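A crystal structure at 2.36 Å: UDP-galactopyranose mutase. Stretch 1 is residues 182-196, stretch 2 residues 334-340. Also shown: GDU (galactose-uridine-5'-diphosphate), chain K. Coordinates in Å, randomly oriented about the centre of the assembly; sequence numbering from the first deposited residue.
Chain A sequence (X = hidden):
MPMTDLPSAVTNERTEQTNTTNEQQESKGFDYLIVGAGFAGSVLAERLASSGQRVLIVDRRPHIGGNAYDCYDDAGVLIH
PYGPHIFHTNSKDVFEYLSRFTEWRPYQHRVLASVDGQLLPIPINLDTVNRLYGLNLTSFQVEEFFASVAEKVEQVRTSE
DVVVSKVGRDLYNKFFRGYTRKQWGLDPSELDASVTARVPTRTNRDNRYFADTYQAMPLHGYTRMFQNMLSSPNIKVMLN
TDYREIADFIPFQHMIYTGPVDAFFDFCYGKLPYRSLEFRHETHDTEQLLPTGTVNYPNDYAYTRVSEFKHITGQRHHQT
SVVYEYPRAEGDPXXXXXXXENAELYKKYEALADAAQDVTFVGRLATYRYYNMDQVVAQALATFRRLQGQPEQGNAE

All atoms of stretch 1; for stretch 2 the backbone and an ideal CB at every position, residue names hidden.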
# COMPACT_ATOMS: atom_id res chain seq x y z
N LYS A 182 -11.30 -0.31 -32.69
CA LYS A 182 -10.02 -0.12 -32.00
C LYS A 182 -9.97 -0.86 -30.65
O LYS A 182 -9.01 -1.55 -30.35
CB LYS A 182 -9.72 1.37 -31.84
CG LYS A 182 -8.31 1.68 -31.40
CD LYS A 182 -7.93 3.15 -31.68
CE LYS A 182 -8.78 4.13 -30.89
NZ LYS A 182 -8.38 5.54 -31.16
N GLN A 183 -11.03 -0.72 -29.86
CA GLN A 183 -11.13 -1.35 -28.54
C GLN A 183 -11.14 -2.88 -28.57
O GLN A 183 -10.46 -3.52 -27.77
CB GLN A 183 -12.36 -0.83 -27.79
CG GLN A 183 -12.69 -1.57 -26.48
CD GLN A 183 -11.57 -1.51 -25.44
OE1 GLN A 183 -10.56 -0.85 -25.63
NE2 GLN A 183 -11.77 -2.19 -24.32
N TRP A 184 -11.91 -3.47 -29.48
CA TRP A 184 -12.10 -4.93 -29.47
C TRP A 184 -11.32 -5.68 -30.54
O TRP A 184 -11.10 -6.89 -30.43
CB TRP A 184 -13.58 -5.25 -29.62
CG TRP A 184 -14.38 -4.66 -28.54
CD1 TRP A 184 -15.02 -3.46 -28.56
CD2 TRP A 184 -14.62 -5.24 -27.26
NE1 TRP A 184 -15.66 -3.25 -27.36
CE2 TRP A 184 -15.43 -4.33 -26.54
CE3 TRP A 184 -14.23 -6.43 -26.64
CZ2 TRP A 184 -15.87 -4.58 -25.25
CZ3 TRP A 184 -14.66 -6.67 -25.34
CH2 TRP A 184 -15.47 -5.75 -24.67
N GLY A 185 -10.91 -4.97 -31.58
CA GLY A 185 -10.30 -5.62 -32.72
C GLY A 185 -11.38 -6.31 -33.53
O GLY A 185 -11.08 -7.16 -34.36
N LEU A 186 -12.63 -5.95 -33.26
CA LEU A 186 -13.79 -6.44 -34.00
C LEU A 186 -14.65 -5.27 -34.48
O LEU A 186 -14.70 -4.22 -33.83
CB LEU A 186 -14.66 -7.33 -33.10
CG LEU A 186 -14.43 -8.84 -32.91
CD1 LEU A 186 -13.61 -9.42 -34.06
CD2 LEU A 186 -13.78 -9.15 -31.58
N ASP A 187 -15.34 -5.43 -35.61
CA ASP A 187 -16.38 -4.49 -36.01
C ASP A 187 -17.57 -4.71 -35.09
O ASP A 187 -17.77 -5.82 -34.60
CB ASP A 187 -16.80 -4.73 -37.47
CG ASP A 187 -17.79 -3.68 -37.97
OD1 ASP A 187 -17.35 -2.63 -38.47
OD2 ASP A 187 -19.02 -3.92 -37.88
N PRO A 188 -18.35 -3.65 -34.83
CA PRO A 188 -19.56 -3.79 -34.01
C PRO A 188 -20.52 -4.85 -34.55
O PRO A 188 -21.34 -5.36 -33.79
CB PRO A 188 -20.21 -2.41 -34.13
CG PRO A 188 -19.09 -1.49 -34.35
CD PRO A 188 -18.09 -2.25 -35.19
N SER A 189 -20.44 -5.17 -35.84
CA SER A 189 -21.28 -6.23 -36.40
C SER A 189 -20.94 -7.58 -35.76
O SER A 189 -21.79 -8.46 -35.67
CB SER A 189 -21.13 -6.30 -37.92
OG SER A 189 -19.79 -6.57 -38.29
N GLU A 190 -19.69 -7.72 -35.31
CA GLU A 190 -19.20 -8.96 -34.71
C GLU A 190 -19.34 -9.02 -33.18
O GLU A 190 -18.81 -9.93 -32.55
CB GLU A 190 -17.75 -9.19 -35.10
CG GLU A 190 -17.51 -9.28 -36.61
CD GLU A 190 -16.04 -9.15 -36.98
OE1 GLU A 190 -15.47 -8.04 -36.77
OE2 GLU A 190 -15.45 -10.14 -37.46
N LEU A 191 -20.05 -8.07 -32.58
CA LEU A 191 -20.24 -8.08 -31.14
C LEU A 191 -21.72 -8.16 -30.83
O LEU A 191 -22.54 -7.67 -31.61
CB LEU A 191 -19.64 -6.83 -30.50
CG LEU A 191 -18.12 -6.74 -30.54
CD1 LEU A 191 -17.64 -5.33 -30.21
CD2 LEU A 191 -17.51 -7.76 -29.58
N ASP A 192 -22.06 -8.78 -29.70
CA ASP A 192 -23.44 -8.72 -29.22
C ASP A 192 -23.85 -7.26 -28.94
O ASP A 192 -23.03 -6.43 -28.55
CB ASP A 192 -23.62 -9.57 -27.97
CG ASP A 192 -25.07 -9.67 -27.53
OD1 ASP A 192 -25.80 -10.55 -28.06
OD2 ASP A 192 -25.49 -8.88 -26.65
N ALA A 193 -25.14 -6.99 -29.14
CA ALA A 193 -25.73 -5.68 -28.92
C ALA A 193 -25.36 -5.02 -27.58
O ALA A 193 -25.30 -3.80 -27.47
CB ALA A 193 -27.25 -5.79 -29.03
N SER A 194 -25.13 -5.85 -26.57
CA SER A 194 -24.99 -5.36 -25.19
C SER A 194 -23.74 -4.52 -24.94
O SER A 194 -23.65 -3.83 -23.93
CB SER A 194 -25.02 -6.53 -24.21
OG SER A 194 -23.88 -7.36 -24.40
N VAL A 195 -22.77 -4.60 -25.84
CA VAL A 195 -21.53 -3.86 -25.70
C VAL A 195 -21.74 -2.37 -25.98
O VAL A 195 -21.49 -1.55 -25.11
CB VAL A 195 -20.42 -4.44 -26.62
CG1 VAL A 195 -19.19 -3.55 -26.60
CG2 VAL A 195 -20.07 -5.85 -26.18
N THR A 196 -22.23 -2.03 -27.17
CA THR A 196 -22.50 -0.63 -27.48
C THR A 196 -23.77 -0.11 -26.80
O THR A 196 -23.89 1.08 -26.55
CB THR A 196 -22.56 -0.34 -29.00
OG1 THR A 196 -23.63 -1.08 -29.59
CG2 THR A 196 -21.24 -0.71 -29.66
N UNK A 334 -8.97 -8.41 -19.10
CA UNK A 334 -9.77 -7.36 -18.45
C UNK A 334 -11.23 -7.34 -18.90
O UNK A 334 -12.11 -6.92 -18.15
CB UNK A 334 -9.14 -5.99 -18.73
N UNK A 335 -11.49 -7.80 -20.13
CA UNK A 335 -12.84 -7.78 -20.69
C UNK A 335 -13.21 -9.13 -21.29
O UNK A 335 -12.47 -9.66 -22.12
CB UNK A 335 -12.96 -6.69 -21.75
N UNK A 336 -14.38 -9.68 -20.93
CA UNK A 336 -14.92 -10.74 -21.78
C UNK A 336 -15.28 -10.11 -23.13
O UNK A 336 -15.43 -8.89 -23.20
CB UNK A 336 -16.13 -11.41 -21.14
N UNK A 337 -15.42 -10.93 -24.17
CA UNK A 337 -15.72 -10.44 -25.51
C UNK A 337 -17.10 -10.95 -25.98
O UNK A 337 -17.20 -11.94 -26.69
CB UNK A 337 -14.63 -10.88 -26.49
N UNK A 338 -18.18 -10.25 -25.57
CA UNK A 338 -19.53 -10.75 -25.84
C UNK A 338 -19.84 -10.84 -27.35
O UNK A 338 -19.93 -9.82 -28.04
CB UNK A 338 -20.56 -9.84 -25.16
N UNK A 339 -19.96 -12.07 -27.85
CA UNK A 339 -20.39 -12.37 -29.21
C UNK A 339 -20.69 -13.86 -29.24
O UNK A 339 -20.18 -14.61 -28.40
CB UNK A 339 -19.34 -11.98 -30.25
N UNK A 340 -21.54 -14.30 -30.18
CA UNK A 340 -22.02 -15.69 -30.22
C UNK A 340 -20.91 -16.77 -30.17
O UNK A 340 -21.09 -17.74 -29.43
CB UNK A 340 -22.84 -15.89 -31.49
N1 GDU K . -18.19 3.04 -27.21
C2 GDU K . -17.87 3.74 -28.19
N3 GDU K . -17.48 4.93 -28.39
C4 GDU K . -17.37 5.64 -27.26
C5 GDU K . -17.71 4.97 -25.98
C6 GDU K . -18.10 3.69 -26.01
O2 GDU K . -17.95 3.01 -29.40
O4 GDU K . -16.97 6.80 -27.28
C1D GDU K . -18.58 1.66 -27.29
C2D GDU K . -17.47 0.59 -27.38
O2D GDU K . -17.90 -0.59 -28.04
C3D GDU K . -17.17 0.36 -25.92
C4D GDU K . -18.61 0.25 -25.40
O4D GDU K . -19.36 1.21 -26.16
O3D GDU K . -16.41 -0.83 -25.72
C5D GDU K . -18.79 0.26 -23.89
O5D GDU K . -18.31 1.55 -23.49
PA GDU K . -17.62 1.80 -22.07
O1A GDU K . -17.55 3.28 -21.85
O2A GDU K . -18.48 1.21 -21.04
O3A GDU K . -16.13 1.25 -22.07
PB GDU K . -15.39 0.78 -20.75
O1B GDU K . -14.08 0.35 -21.29
O2B GDU K . -15.98 -0.37 -20.03
O3B GDU K . -15.08 1.98 -19.72
C1' GDU K . -14.73 2.02 -18.33
C2' GDU K . -16.03 1.96 -17.49
C3' GDU K . -16.98 3.02 -18.10
C4' GDU K . -16.38 4.42 -17.80
C5' GDU K . -14.91 4.45 -18.30
C6' GDU K . -14.11 5.69 -17.81
O2' GDU K . -16.58 0.63 -17.45
O3' GDU K . -18.30 2.84 -17.54
O4' GDU K . -16.46 4.65 -16.38
O5' GDU K . -14.06 3.29 -18.09
O6' GDU K . -14.03 6.74 -18.81

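Position 334 gives stretch 1 little to say: nothing of it lies within 5.5 Å of the ideal CB, so many side chains would pass. The deposited residue is Tyr334, and its side chain makes no contact here.

At position 335 the CA-to-CB bond points toward stretch 1, and the ideal CB sits 4.0 Å from Trp184 CH2. Beyond it lie the amide of Gln183 and the diphosphate of the ligand, whose oxygens invite a donor. A long side chain ending in a donor would suit: lysine, arginine or tyrosine, the last also a good neighbour for an indole. It is Tyr335. Its OH donates a hydrogen bond to GDU O1B at 2.8 Å, Gln183 NE2 lies over one face of its ring, 3.3 Å from Tyr335 CZ, and the Trp184 ring meets it obliquely, the planes at 73°. Trp184 NE1 in turn donates to GDU O3D at 3.0 Å, so both aromatics of this pair hold the nucleotide sugar.

Position 336 points sideways, with no stretch 1 atom near its CB; phi of -66° admits proline among many others. Pro336 is found, and it meets stretch 1 through its backbone, with Pro336 O 3.2 Å from Trp184 CZ3, at the ring's edge.

Around position 337 the visible surface is apolar: the ideal CB is 4.4 Å from Trp184 CZ3, with Leu186 CD2 and Leu191 CD2 slightly farther off. Valine, isoleucine or leucine would all fit the character of the site. Val337 places CG1 4.0 Å from both Leu186 CD2 and Leu191 CD2, and CG2 4.1 Å from Trp184 CZ3.

The CB of position 338 lies 4.2 Å from Val195 CG2, while its carbonyl accepts a hydrogen bond from Asp192 N, 2.9 Å from O. With its own nitrogen making no bond to stretch 1 and phi at -63°, a compact apolar residue or proline suits. Pro338 packs CG 3.8 Å from Val195 CG2 and CD 4.2 Å from Trp184 CH2.

At position 339 the ideal CB is tight against Glu190 O, at 3.1 Å. That carbonyl and the Glu190 carboxylate favour a donor, preferably cationic: arginine or lysine. Arg339, with chi1 p, chi2 t and chi3 m, donates from NE to Glu190 O at 2.8 Å, while Leu186 CG lies over one guanidinium face. Glu190 OE2, 4.1 Å from Arg339 NH2, adds only nearby opposite charge.

At position 340 CA-to-CB points sideways and no stretch 1 atom lies within 5.5 Å of the ideal CB; the position begins a helix, phi of -52° allows proline, and Pro340 is deposited.

Stretch 2, residues 334-340: YYPVPRP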
# COMPACT_ATOMS: atom_id res chain seq x y z
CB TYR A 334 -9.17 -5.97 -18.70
CG TYR A 334 -7.77 -5.76 -18.16
CD1 TYR A 334 -6.76 -5.28 -18.98
CD2 TYR A 334 -7.46 -6.04 -16.83
CE1 TYR A 334 -5.49 -5.09 -18.51
CE2 TYR A 334 -6.18 -5.85 -16.35
CZ TYR A 334 -5.20 -5.37 -17.20
OH TYR A 334 -3.91 -5.17 -16.73
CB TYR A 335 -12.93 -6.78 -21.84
CG TYR A 335 -12.64 -5.33 -21.54
CD1 TYR A 335 -11.34 -4.85 -21.51
CD2 TYR A 335 -13.67 -4.42 -21.34
CE1 TYR A 335 -11.07 -3.53 -21.26
CE2 TYR A 335 -13.42 -3.09 -21.09
CZ TYR A 335 -12.11 -2.65 -21.05
OH TYR A 335 -11.85 -1.33 -20.80
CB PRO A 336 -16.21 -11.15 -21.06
CG PRO A 336 -16.21 -10.43 -19.75
CD PRO A 336 -15.34 -9.24 -19.91
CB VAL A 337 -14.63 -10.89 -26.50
CG1 VAL A 337 -14.88 -10.31 -27.89
CG2 VAL A 337 -13.25 -10.49 -25.99
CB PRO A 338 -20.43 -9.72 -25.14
CG PRO A 338 -19.53 -9.01 -24.18
CD PRO A 338 -18.22 -8.96 -24.87
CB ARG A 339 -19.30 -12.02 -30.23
CG ARG A 339 -17.99 -12.72 -30.00
CD ARG A 339 -16.88 -12.10 -30.82
NE ARG A 339 -17.14 -12.11 -32.26
CZ ARG A 339 -16.35 -12.72 -33.14
NH1 ARG A 339 -15.27 -13.35 -32.72
NH2 ARG A 339 -16.64 -12.68 -34.44
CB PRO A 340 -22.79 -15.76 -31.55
CG PRO A 340 -23.22 -14.33 -31.79
CD PRO A 340 -22.08 -13.50 -31.29
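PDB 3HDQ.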